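Local coordinates for protein IWS1 (Encephalitozoon cuniculi, PDB 2XPP) that probably acts in the nucleus as a transcription factor regulating RNA polymerase II, possibly at both the recruitment of TATA-binding protein and the steps that follow, at residues A[12-17]-A[60-65]; A[49-54]-A[91-96]; A[79-84]-A[118-123]; A[108-113]-A[129-134]. One frame throughout, in Å; residues are numbered along the deposited sequence.

Contact 1. Residues A[12-17]-A[60-65]; sequences SLKKRM and EGILDE
Lys14 and Glu65 cross at about a right angle, the lysine running outward from helix 5-30 over the start of helix 62-70. The Lys14 chain leaves with CG anti to the backbone N (chi1 -174°) and stays extended to CE; the turn at its last bond (chi4 82°) swings the ammonium in among several oxygens. Lys14 NZ donates to Glu60 O at 2.9 Å, in the carbonyl plane and on a lone pair, and forms a salt bridge with Glu65 OE1 at 2.8 Å, meeting the carboxylate on its syn side but tilted 26° from its plane. One water accepts from Lys14 NZ at 2.7 Å and donates to Asp64 OD2; a second, held more weakly by Lys14 NZ, donates to Asp64 OD2 and Glu65 OE2. Gln18 supplies another partner to Glu65 OE2.

Glu60 O is presented by a helix end: Gly61, with positive phi, is the C-prime residue of the Schellman motif that closes helix 54-59. Deeper in, the contact turns apolar. Ile62 CD1 reaches Lys14 CA at 3.8 Å and Met17 SD at 3.9 Å, the Met17 and Ile62 side chains crossing roughly at a right angle, while Met17 CB lies 3.8 Å from Glu65 CB. Leu48 of helix 36-48 and Leu57 also pack on Ile62.

The ammonium thus has a carbonyl, a carboxylate and one water as sound partners, a second water being weak, beside an apolar patch. The buried Glu65 and the nearby Asp64 probably stabilise the positive charge of Lys14, which in turn would help keep Glu65 ionised.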
# COMPACT_ATOMS: atom_id res chain seq x y z
N SER A 12 8.19 -10.57 12.06
CA SER A 12 9.26 -11.00 11.13
C SER A 12 9.02 -10.60 9.65
O SER A 12 9.93 -10.06 8.98
CB SER A 12 9.50 -12.52 11.27
OG SER A 12 10.34 -13.01 10.22
N LEU A 13 7.81 -10.85 9.15
CA LEU A 13 7.45 -10.45 7.79
C LEU A 13 7.52 -8.94 7.62
O LEU A 13 8.08 -8.47 6.63
CB LEU A 13 6.07 -10.99 7.42
CG LEU A 13 5.73 -10.85 5.93
CD1 LEU A 13 6.75 -11.56 5.07
CD2 LEU A 13 4.31 -11.39 5.65
N LYS A 14 7.02 -8.19 8.62
CA LYS A 14 7.08 -6.73 8.63
C LYS A 14 8.54 -6.27 8.50
O LYS A 14 8.86 -5.44 7.63
CB LYS A 14 6.46 -6.19 9.92
CG LYS A 14 6.34 -4.63 9.94
CD LYS A 14 5.79 -4.13 11.28
CE LYS A 14 5.77 -2.59 11.32
NZ LYS A 14 4.53 -2.12 10.62
N LYS A 15 9.43 -6.83 9.31
CA LYS A 15 10.85 -6.45 9.27
C LYS A 15 11.48 -6.81 7.92
O LYS A 15 12.30 -6.03 7.37
CB LYS A 15 11.60 -7.11 10.43
CG LYS A 15 13.12 -6.85 10.42
CD LYS A 15 13.84 -7.57 11.56
CE LYS A 15 15.20 -6.94 11.88
NZ LYS A 15 15.86 -6.37 10.67
N ARG A 16 11.08 -7.95 7.37
CA ARG A 16 11.61 -8.34 6.07
C ARG A 16 11.23 -7.32 4.98
O ARG A 16 12.09 -6.92 4.16
CB ARG A 16 11.10 -9.71 5.68
CG ARG A 16 11.74 -10.26 4.43
CD ARG A 16 11.26 -11.69 4.18
NE ARG A 16 11.68 -12.10 2.85
CZ ARG A 16 11.21 -13.17 2.22
NH1 ARG A 16 10.31 -13.97 2.81
NH2 ARG A 16 11.67 -13.44 1.00
N MET A 17 9.97 -6.88 5.00
CA MET A 17 9.48 -5.92 4.02
C MET A 17 10.17 -4.59 4.20
O MET A 17 10.55 -3.97 3.20
CB MET A 17 7.98 -5.73 4.14
CG MET A 17 7.24 -6.90 3.53
SD MET A 17 5.44 -6.59 3.45
CE MET A 17 5.38 -5.66 1.90
N GLU A 60 -0.27 -5.32 13.42
CA GLU A 60 1.12 -4.95 13.48
C GLU A 60 1.52 -3.88 12.47
O GLU A 60 2.71 -3.58 12.33
CB GLU A 60 2.05 -6.16 13.39
CG GLU A 60 2.01 -7.07 14.66
CD GLU A 60 2.30 -6.32 15.99
OE1 GLU A 60 3.42 -5.77 16.15
OE2 GLU A 60 1.42 -6.27 16.88
N GLY A 61 0.53 -3.30 11.78
CA GLY A 61 0.79 -2.13 10.89
C GLY A 61 1.39 -2.49 9.55
O GLY A 61 2.09 -1.67 8.92
N ILE A 62 1.07 -3.68 9.04
CA ILE A 62 1.68 -4.12 7.78
C ILE A 62 1.27 -3.18 6.63
O ILE A 62 1.93 -3.16 5.57
CB ILE A 62 1.35 -5.60 7.42
CG1 ILE A 62 2.35 -6.19 6.40
CG2 ILE A 62 -0.06 -5.70 6.85
CD1 ILE A 62 3.77 -6.27 6.91
N LEU A 63 0.15 -2.46 6.78
CA LEU A 63 -0.23 -1.53 5.73
C LEU A 63 0.81 -0.46 5.50
O LEU A 63 0.90 0.06 4.37
CB LEU A 63 -1.64 -0.90 5.93
CG LEU A 63 -2.75 -1.93 5.89
CD1 LEU A 63 -4.09 -1.27 6.26
CD2 LEU A 63 -2.88 -2.65 4.52
N ASP A 64 1.59 -0.12 6.54
CA ASP A 64 2.70 0.84 6.39
C ASP A 64 3.74 0.33 5.39
O ASP A 64 4.22 1.12 4.54
CB ASP A 64 3.43 1.08 7.74
CG ASP A 64 2.56 1.77 8.79
OD1 ASP A 64 1.38 2.11 8.55
OD2 ASP A 64 3.10 1.96 9.90
N GLU A 65 4.09 -0.96 5.48
CA GLU A 65 5.13 -1.54 4.58
C GLU A 65 4.55 -1.73 3.18
O GLU A 65 5.25 -1.48 2.18
CB GLU A 65 5.63 -2.90 5.10
CG GLU A 65 6.65 -2.70 6.25
CD GLU A 65 6.03 -2.06 7.48
OE1 GLU A 65 4.90 -2.44 7.89
OE2 GLU A 65 6.67 -1.16 8.05
O HOH W 1 6.10 0.64 9.96
O HOH W 2 3.63 0.19 11.81

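Contact 2. Residues A[49-54]-A[91-96]; sequences MSKALQ and LKTMKI
One water is gripped by three groups drawn from both segments: it donates to Met49 O at 3.0 Å and Thr93 OG1 at 2.8 Å, and accepts from Lys51 NZ at 2.7 Å. It joins the turn between helices 36-48 and 54-59 to the chain leaving helix 81-92, in an all-helical bundle of the TFIIS N-terminal type. The turn carries an ST motif in which Ser50 OG accepts from Leu53 N. In the other segment, Lys95 is the centre of an inverse gamma turn.

Gln54, at the start of helix 54-59, lays its amide against the backbone of 93-95. CG is anti to the backbone N (chi1 -173°); beyond it the chain is extended, and the amide carbon CD comes close to Met94 CA. Its two polar ends then work in opposite senses. Gln54 OE1 accepts from Lys95 N at 2.9 Å in a fairly straight bond (161°), the donor standing well above the carbonyl plane, whereas Gln54 NE2 gives a weak bond of 3.4 Å to Thr93 O. The amide thus spans the consecutive 93-94 and 94-95 peptide units, firmly through OE1 and weakly through NE2, with Met94 CG packed 3.7 Å from Gln54 NE2.

Thr93 OG1 also bonds to Val90 O, three residues back in helix 81-92, while the water donates to it. On that same side chain sits the thioether of Met49, which crosses it at about a right angle: Met49 SD lies 3.7 Å from Thr93 OG1 and 3.8 Å from Thr93 CG2.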
# COMPACT_ATOMS: atom_id res chain seq x y z
N MET A 49 -1.21 -12.95 1.92
CA MET A 49 -2.57 -13.45 1.62
C MET A 49 -3.14 -14.43 2.67
O MET A 49 -4.29 -14.84 2.56
CB MET A 49 -2.62 -14.18 0.24
CG MET A 49 -2.17 -13.35 -0.95
SD MET A 49 -3.53 -12.39 -1.56
CE MET A 49 -2.93 -11.97 -3.16
N SER A 50 -2.31 -14.88 3.61
CA SER A 50 -2.72 -15.89 4.59
C SER A 50 -3.88 -15.37 5.41
O SER A 50 -3.78 -14.34 6.04
CB SER A 50 -1.55 -16.20 5.57
OG SER A 50 -2.04 -16.96 6.66
N LYS A 51 -5.00 -16.07 5.39
CA LYS A 51 -6.14 -15.66 6.21
C LYS A 51 -5.83 -15.80 7.70
O LYS A 51 -6.31 -15.00 8.51
CB LYS A 51 -7.40 -16.45 5.85
CG LYS A 51 -7.91 -16.17 4.40
CD LYS A 51 -8.14 -14.69 4.12
CE LYS A 51 -8.96 -14.50 2.87
NZ LYS A 51 -8.84 -13.09 2.43
N ALA A 52 -5.00 -16.77 8.06
CA ALA A 52 -4.70 -17.01 9.49
C ALA A 52 -3.79 -15.88 10.02
O ALA A 52 -3.87 -15.53 11.20
CB ALA A 52 -4.03 -18.32 9.69
N LEU A 53 -2.95 -15.33 9.15
CA LEU A 53 -2.03 -14.25 9.56
C LEU A 53 -2.65 -12.85 9.48
O LEU A 53 -2.09 -11.86 10.00
CB LEU A 53 -0.77 -14.24 8.71
CG LEU A 53 0.30 -15.30 8.86
CD1 LEU A 53 1.41 -14.93 7.88
CD2 LEU A 53 0.82 -15.33 10.28
N GLN A 54 -3.80 -12.76 8.81
CA GLN A 54 -4.27 -11.44 8.36
C GLN A 54 -4.47 -10.42 9.46
O GLN A 54 -4.01 -9.25 9.35
CB GLN A 54 -5.56 -11.56 7.54
CG GLN A 54 -5.95 -10.21 6.92
CD GLN A 54 -7.02 -10.35 5.86
OE1 GLN A 54 -8.17 -9.96 6.09
NE2 GLN A 54 -6.66 -10.98 4.70
N LEU A 91 -4.07 -6.19 -1.16
CA LEU A 91 -4.93 -5.24 -0.44
C LEU A 91 -6.42 -5.55 -0.62
O LEU A 91 -7.20 -5.42 0.33
CB LEU A 91 -4.61 -3.82 -0.92
CG LEU A 91 -3.27 -3.29 -0.44
CD1 LEU A 91 -2.97 -2.05 -1.16
CD2 LEU A 91 -3.25 -3.02 1.08
N LYS A 92 -6.80 -6.01 -1.81
CA LYS A 92 -8.20 -6.27 -2.13
C LYS A 92 -8.75 -7.40 -1.25
O LYS A 92 -9.98 -7.46 -0.95
CB LYS A 92 -8.35 -6.69 -3.61
CG LYS A 92 -9.73 -6.94 -4.03
CD LYS A 92 -9.74 -7.08 -5.54
CE LYS A 92 -10.65 -8.18 -5.99
NZ LYS A 92 -10.58 -8.24 -7.49
N THR A 93 -7.84 -8.29 -0.83
CA THR A 93 -8.23 -9.48 -0.08
C THR A 93 -8.32 -9.25 1.43
O THR A 93 -8.79 -10.14 2.15
CB THR A 93 -7.26 -10.70 -0.29
OG1 THR A 93 -6.02 -10.49 0.39
CG2 THR A 93 -7.02 -11.02 -1.78
N MET A 94 -7.85 -8.10 1.89
CA MET A 94 -7.76 -7.84 3.34
C MET A 94 -8.99 -7.14 3.92
O MET A 94 -9.59 -6.27 3.26
CB MET A 94 -6.50 -6.99 3.61
CG MET A 94 -5.27 -7.80 3.43
SD MET A 94 -3.84 -6.72 3.55
CE MET A 94 -2.60 -7.90 4.05
N LYS A 95 -9.37 -7.52 5.16
CA LYS A 95 -10.53 -6.90 5.81
C LYS A 95 -10.07 -5.59 6.48
O LYS A 95 -9.90 -5.53 7.69
CB LYS A 95 -11.17 -7.85 6.84
CG LYS A 95 -11.81 -9.05 6.18
CD LYS A 95 -12.58 -9.94 7.13
CE LYS A 95 -13.09 -11.19 6.41
NZ LYS A 95 -13.87 -12.16 7.28
N ILE A 96 -9.95 -4.56 5.64
CA ILE A 96 -9.40 -3.24 6.01
C ILE A 96 -10.49 -2.28 6.43
O ILE A 96 -11.47 -2.06 5.69
CB ILE A 96 -8.53 -2.72 4.86
CG1 ILE A 96 -7.25 -3.59 4.74
CG2 ILE A 96 -8.17 -1.28 5.07
CD1 ILE A 96 -6.46 -3.34 3.42
O HOH W 3 -6.21 -12.58 2.28

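Contact 3. Residues A[79-84]-A[118-123]; sequences PNIKIR and KESKEV
Glu119 meets Arg84 tip to tip just before helix 121-138, where the chain forms an N-cap at Ser120. The facing segment, at the start of helix 81-92, is itself capped by Asn80. A salt bridge with one sound and one weak prong joins these two helix beginnings of the TFIIS-type bundle. A bend in the Glu119 chain (chi2 54°) brings the carboxylate to the arginine. Arg84 NH2 donates to Glu119 OE1 at 2.8 Å, nearly in the guanidinium plane and on the syn side of the oxygen. Arg84 NE reaches Glu119 OE2, also at 2.8 Å, but the NE bond is strongly bent and weak; the two planes stand 51° apart, so this is not a flat, side-by-side pair. Arg84 NH1 is used too: it donates to Pro79 O at 2.7 Å, nearly along the C=O axis, so the loop ahead of its own helix helps to fix the guanidinium's rotation. Ile81 CG1 lies over one face of the Arg84 guanidinium, offset toward its rim.

Ser120 follows, and its backbone N returns to the same carboxylate, donating to Glu119 OE1 at 2.8 Å on the anti side. This donor and Arg84 NH2 approach from one face of the carboxylate. Ser120 OG accepts from Val123 N at 3.1 Å, capping the helix, and also touches Ile81 CD1 at 3.7 Å.

Val123, a turn further on, adds the apolar part of the contact, with Tyr113 of helix 106-115 and Leu88 also packing on it. The Val123 and Ile81 side chains slide past each other in opposite directions, with Val123 CG2 4.0 Å from Ile81 CG1.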
# COMPACT_ATOMS: atom_id res chain seq x y z
N PRO A 79 7.69 1.79 -8.68
CA PRO A 79 8.10 0.39 -8.70
C PRO A 79 7.58 -0.36 -9.90
O PRO A 79 6.55 0.05 -10.48
CB PRO A 79 7.46 -0.20 -7.44
CG PRO A 79 6.70 0.87 -6.81
CD PRO A 79 6.85 2.15 -7.52
N ASN A 80 8.29 -1.43 -10.26
CA ASN A 80 7.92 -2.30 -11.37
C ASN A 80 6.44 -2.68 -11.30
O ASN A 80 5.91 -2.91 -10.20
CB ASN A 80 8.78 -3.57 -11.31
CG ASN A 80 8.61 -4.42 -12.48
OD1 ASN A 80 7.54 -4.99 -12.74
ND2 ASN A 80 9.71 -4.56 -13.28
N ILE A 81 5.78 -2.66 -12.46
CA ILE A 81 4.31 -2.85 -12.51
C ILE A 81 3.92 -4.22 -11.87
O ILE A 81 2.77 -4.41 -11.40
CB ILE A 81 3.77 -2.69 -13.97
CG1 ILE A 81 2.24 -2.43 -13.94
CG2 ILE A 81 4.15 -3.88 -14.84
CD1 ILE A 81 1.63 -2.18 -15.25
N LYS A 82 4.85 -5.18 -11.87
CA LYS A 82 4.49 -6.49 -11.25
C LYS A 82 4.24 -6.31 -9.75
O LYS A 82 3.32 -6.93 -9.17
CB LYS A 82 5.56 -7.52 -11.53
CG LYS A 82 5.40 -8.80 -10.69
CD LYS A 82 6.29 -9.89 -11.25
CE LYS A 82 6.65 -10.93 -10.21
NZ LYS A 82 8.05 -10.71 -9.65
N ILE A 83 5.04 -5.45 -9.10
CA ILE A 83 4.82 -5.08 -7.72
C ILE A 83 3.51 -4.33 -7.48
O ILE A 83 2.73 -4.66 -6.55
CB ILE A 83 6.00 -4.23 -7.18
CG1 ILE A 83 7.31 -5.01 -7.40
CG2 ILE A 83 5.70 -3.79 -5.72
CD1 ILE A 83 8.52 -4.06 -7.50
N ARG A 84 3.25 -3.36 -8.35
CA ARG A 84 2.03 -2.55 -8.29
C ARG A 84 0.81 -3.47 -8.36
O ARG A 84 -0.12 -3.37 -7.53
CB ARG A 84 2.01 -1.52 -9.41
CG ARG A 84 3.24 -0.60 -9.27
CD ARG A 84 3.12 0.73 -9.98
NE ARG A 84 2.61 0.75 -11.36
CZ ARG A 84 3.39 0.82 -12.45
NH1 ARG A 84 4.71 0.75 -12.33
NH2 ARG A 84 2.86 0.91 -13.67
N LYS A 118 0.16 8.32 -15.99
CA LYS A 118 1.17 7.38 -16.45
C LYS A 118 0.84 5.91 -16.16
O LYS A 118 1.50 5.01 -16.69
CB LYS A 118 2.55 7.72 -15.85
CG LYS A 118 3.26 8.96 -16.42
CD LYS A 118 4.70 9.01 -15.88
CE LYS A 118 5.72 8.49 -16.92
NZ LYS A 118 6.84 7.66 -16.34
N GLU A 119 -0.15 5.66 -15.31
CA GLU A 119 -0.45 4.29 -14.88
C GLU A 119 -1.16 3.46 -16.00
O GLU A 119 -1.83 4.04 -16.88
CB GLU A 119 -1.26 4.35 -13.57
CG GLU A 119 -1.50 2.98 -12.95
CD GLU A 119 -0.20 2.21 -12.75
OE1 GLU A 119 0.09 1.29 -13.55
OE2 GLU A 119 0.52 2.55 -11.79
N SER A 120 -0.97 2.14 -16.03
CA SER A 120 -1.72 1.31 -16.96
C SER A 120 -3.20 1.42 -16.64
O SER A 120 -3.59 1.59 -15.48
CB SER A 120 -1.26 -0.16 -16.98
OG SER A 120 -1.82 -0.93 -15.91
N LYS A 121 -4.02 1.36 -17.67
CA LYS A 121 -5.48 1.39 -17.50
C LYS A 121 -5.93 0.32 -16.50
O LYS A 121 -6.76 0.62 -15.65
CB LYS A 121 -6.21 1.24 -18.85
CG LYS A 121 -5.91 2.33 -19.87
CD LYS A 121 -6.96 2.33 -20.99
CE LYS A 121 -6.61 3.28 -22.14
NZ LYS A 121 -6.43 4.68 -21.64
N GLU A 122 -5.36 -0.88 -16.58
CA GLU A 122 -5.70 -1.98 -15.68
C GLU A 122 -5.41 -1.68 -14.20
O GLU A 122 -6.26 -1.89 -13.35
CB GLU A 122 -4.98 -3.29 -16.09
CG GLU A 122 -5.33 -4.52 -15.19
CD GLU A 122 -4.26 -5.69 -15.15
OE1 GLU A 122 -3.74 -6.13 -16.22
OE2 GLU A 122 -4.00 -6.18 -14.02
N VAL A 123 -4.20 -1.22 -13.90
CA VAL A 123 -3.82 -0.87 -12.53
C VAL A 123 -4.69 0.30 -12.03
O VAL A 123 -5.19 0.26 -10.90
CB VAL A 123 -2.34 -0.55 -12.42
CG1 VAL A 123 -1.97 -0.04 -11.02
CG2 VAL A 123 -1.56 -1.87 -12.67

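Contact 4. Residues A[108-113]-A[129-134]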
# COMPACT_ATOMS: atom_id res chain seq x y z
N LYS A 108 -3.79 6.88 0.56
CA LYS A 108 -3.25 8.02 -0.19
C LYS A 108 -2.48 7.54 -1.40
O LYS A 108 -2.60 8.14 -2.46
CB LYS A 108 -2.42 8.92 0.70
CG LYS A 108 -3.32 9.56 1.74
CD LYS A 108 -2.57 10.16 2.82
CE LYS A 108 -3.51 10.84 3.79
NZ LYS A 108 -2.67 11.48 4.78
N ILE A 109 -1.68 6.49 -1.24
CA ILE A 109 -0.94 5.96 -2.42
C ILE A 109 -1.87 5.23 -3.38
O ILE A 109 -1.75 5.38 -4.60
CB ILE A 109 0.31 5.11 -2.05
CG1 ILE A 109 1.19 4.83 -3.31
CG2 ILE A 109 -0.06 3.75 -1.37
CD1 ILE A 109 1.74 6.07 -4.06
N VAL A 110 -2.86 4.50 -2.84
CA VAL A 110 -3.82 3.85 -3.73
C VAL A 110 -4.64 4.89 -4.50
O VAL A 110 -4.90 4.70 -5.70
CB VAL A 110 -4.72 2.86 -2.96
CG1 VAL A 110 -5.83 2.28 -3.90
CG2 VAL A 110 -3.82 1.72 -2.34
N TYR A 111 -5.01 5.99 -3.81
CA TYR A 111 -5.71 7.07 -4.46
C TYR A 111 -4.85 7.61 -5.62
O TYR A 111 -5.37 7.84 -6.74
CB TYR A 111 -6.14 8.16 -3.47
CG TYR A 111 -6.95 9.20 -4.20
CD1 TYR A 111 -8.30 8.97 -4.51
CD2 TYR A 111 -6.33 10.36 -4.70
CE1 TYR A 111 -9.04 9.90 -5.23
CE2 TYR A 111 -7.06 11.29 -5.43
CZ TYR A 111 -8.41 11.06 -5.68
OH TYR A 111 -9.13 12.00 -6.39
N PHE A 112 -3.54 7.78 -5.37
CA PHE A 112 -2.69 8.26 -6.43
C PHE A 112 -2.68 7.31 -7.64
O PHE A 112 -2.74 7.74 -8.80
CB PHE A 112 -1.27 8.53 -5.93
CG PHE A 112 -0.34 8.94 -7.05
CD1 PHE A 112 -0.52 10.16 -7.72
CD2 PHE A 112 0.65 8.08 -7.45
CE1 PHE A 112 0.34 10.53 -8.80
CE2 PHE A 112 1.49 8.42 -8.52
CZ PHE A 112 1.33 9.62 -9.19
N TYR A 113 -2.65 6.00 -7.37
CA TYR A 113 -2.64 5.04 -8.45
C TYR A 113 -3.90 5.21 -9.29
O TYR A 113 -3.83 5.05 -10.52
CB TYR A 113 -2.58 3.62 -7.92
CG TYR A 113 -1.18 3.12 -7.59
CD1 TYR A 113 -0.82 1.79 -7.88
CD2 TYR A 113 -0.21 3.95 -6.98
CE1 TYR A 113 0.47 1.29 -7.56
CE2 TYR A 113 1.10 3.45 -6.68
CZ TYR A 113 1.41 2.13 -6.99
OH TYR A 113 2.65 1.60 -6.72
N ALA A 129 -11.23 0.67 -7.96
CA ALA A 129 -12.16 -0.23 -7.29
C ALA A 129 -11.84 -0.36 -5.78
O ALA A 129 -12.74 -0.44 -4.91
CB ALA A 129 -12.11 -1.59 -8.00
N LEU A 130 -10.55 -0.38 -5.47
CA LEU A 130 -10.12 -0.47 -4.10
C LEU A 130 -10.50 0.83 -3.34
O LEU A 130 -10.99 0.78 -2.19
CB LEU A 130 -8.60 -0.69 -4.09
CG LEU A 130 -7.96 -1.19 -2.84
CD1 LEU A 130 -8.65 -2.47 -2.30
CD2 LEU A 130 -6.47 -1.51 -3.18
N VAL A 131 -10.32 2.00 -3.98
CA VAL A 131 -10.76 3.27 -3.37
C VAL A 131 -12.26 3.21 -3.14
O VAL A 131 -12.77 3.60 -2.09
CB VAL A 131 -10.41 4.52 -4.25
CG1 VAL A 131 -11.07 5.84 -3.73
CG2 VAL A 131 -8.93 4.72 -4.33
N GLN A 132 -13.02 2.73 -4.13
CA GLN A 132 -14.47 2.69 -3.94
C GLN A 132 -14.87 1.73 -2.81
O GLN A 132 -15.84 2.01 -2.13
CB GLN A 132 -15.20 2.33 -5.25
CG GLN A 132 -15.05 3.51 -6.24
CD GLN A 132 -15.26 4.91 -5.58
OE1 GLN A 132 -14.29 5.67 -5.40
NE2 GLN A 132 -16.50 5.23 -5.21
N LYS A 133 -14.15 0.62 -2.66
CA LYS A 133 -14.42 -0.33 -1.56
C LYS A 133 -14.17 0.32 -0.21
O LYS A 133 -15.03 0.28 0.71
CB LYS A 133 -13.49 -1.54 -1.67
CG LYS A 133 -13.73 -2.60 -0.56
CD LYS A 133 -12.79 -3.81 -0.79
CE LYS A 133 -12.95 -4.83 0.32
NZ LYS A 133 -11.99 -5.94 0.02
N TRP A 134 -13.00 0.91 -0.07
CA TRP A 134 -12.61 1.58 1.20
C TRP A 134 -13.45 2.81 1.50
O TRP A 134 -13.61 3.17 2.69
CB TRP A 134 -11.16 1.95 1.17
CG TRP A 134 -10.26 0.75 1.14
CD1 TRP A 134 -10.61 -0.55 1.38
CD2 TRP A 134 -8.87 0.75 0.83
NE1 TRP A 134 -9.50 -1.38 1.23
CE2 TRP A 134 -8.42 -0.60 0.88
CE3 TRP A 134 -7.96 1.75 0.48
CZ2 TRP A 134 -7.08 -0.96 0.64
CZ3 TRP A 134 -6.62 1.37 0.24
CH2 TRP A 134 -6.21 0.03 0.32
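Val110 of helix 106-115 touches three residues of helix 121-138, with its two methyls divided among them. Val110 CG1, anti to the backbone N (chi1 174°), touches Leu130 CD2 at 3.9 Å and Val131 CG2 at 4.0 Å; the Val110 side chain crosses that of Leu130 at about a right angle and runs past that of Val131 in the opposite direction. Val110 CG2 meets the six-membered ring of Trp134, 3.8 Å from CZ3 and 4.0 Å from CH2, the side chains crossing at about a right angle. Leu130 CG in turn lies over one face of the indole, toward its rim, so Leu130 and Trp134 make a combined surface for the valine.

Tyr111 comes next and flanks the crossing. Its CA packs on Val131 CG2 at 4.0 Å, and Val131 CG1 sits at the edge of the phenol ring, 4.3 Å from Tyr111 CD1.

The short helical segments pass 9.4 Å apart at a signed angle of -136°, with Val110 and Val131 in direct contact. Leu91 of helix 81-92 packs on both Val110 and Leu130 and makes the junction three-helical. Aromatic side chains of the chain of another protein pack on Ile109 and Val131, and its backbone on Lys108 and Tyr111, so the two helices also border a partner-binding surface. No hydrogen bond links the two segments: their association rests on burial of apolar surface, as expected of a bundle core.

From the N terminus, contact 1 closes the first long loop, bringing helix 62-70 back to helix 5-30. Before that loop ends, contact 2 opens at 49-54 and closes at 91-96, so the two cross; Leu63 packing on Leu91 and Ile96 joins them in space. Contact 3 opens at 79-84, inside the span of contact 2, which it therefore crosses, and ties the start of helix 81-92 to that of helix 121-138. Contact 4 crosses contact 3 in turn, closing the short hairpin of helices 106-115 and 121-138, with Tyr113 packed on Arg84. None nests within another. Contact 2 also touches contact 4, where Ile96 meets Trp134. Contacts 1 and 3, centres about 22 Å apart, lie on opposite sides of the chain's centre.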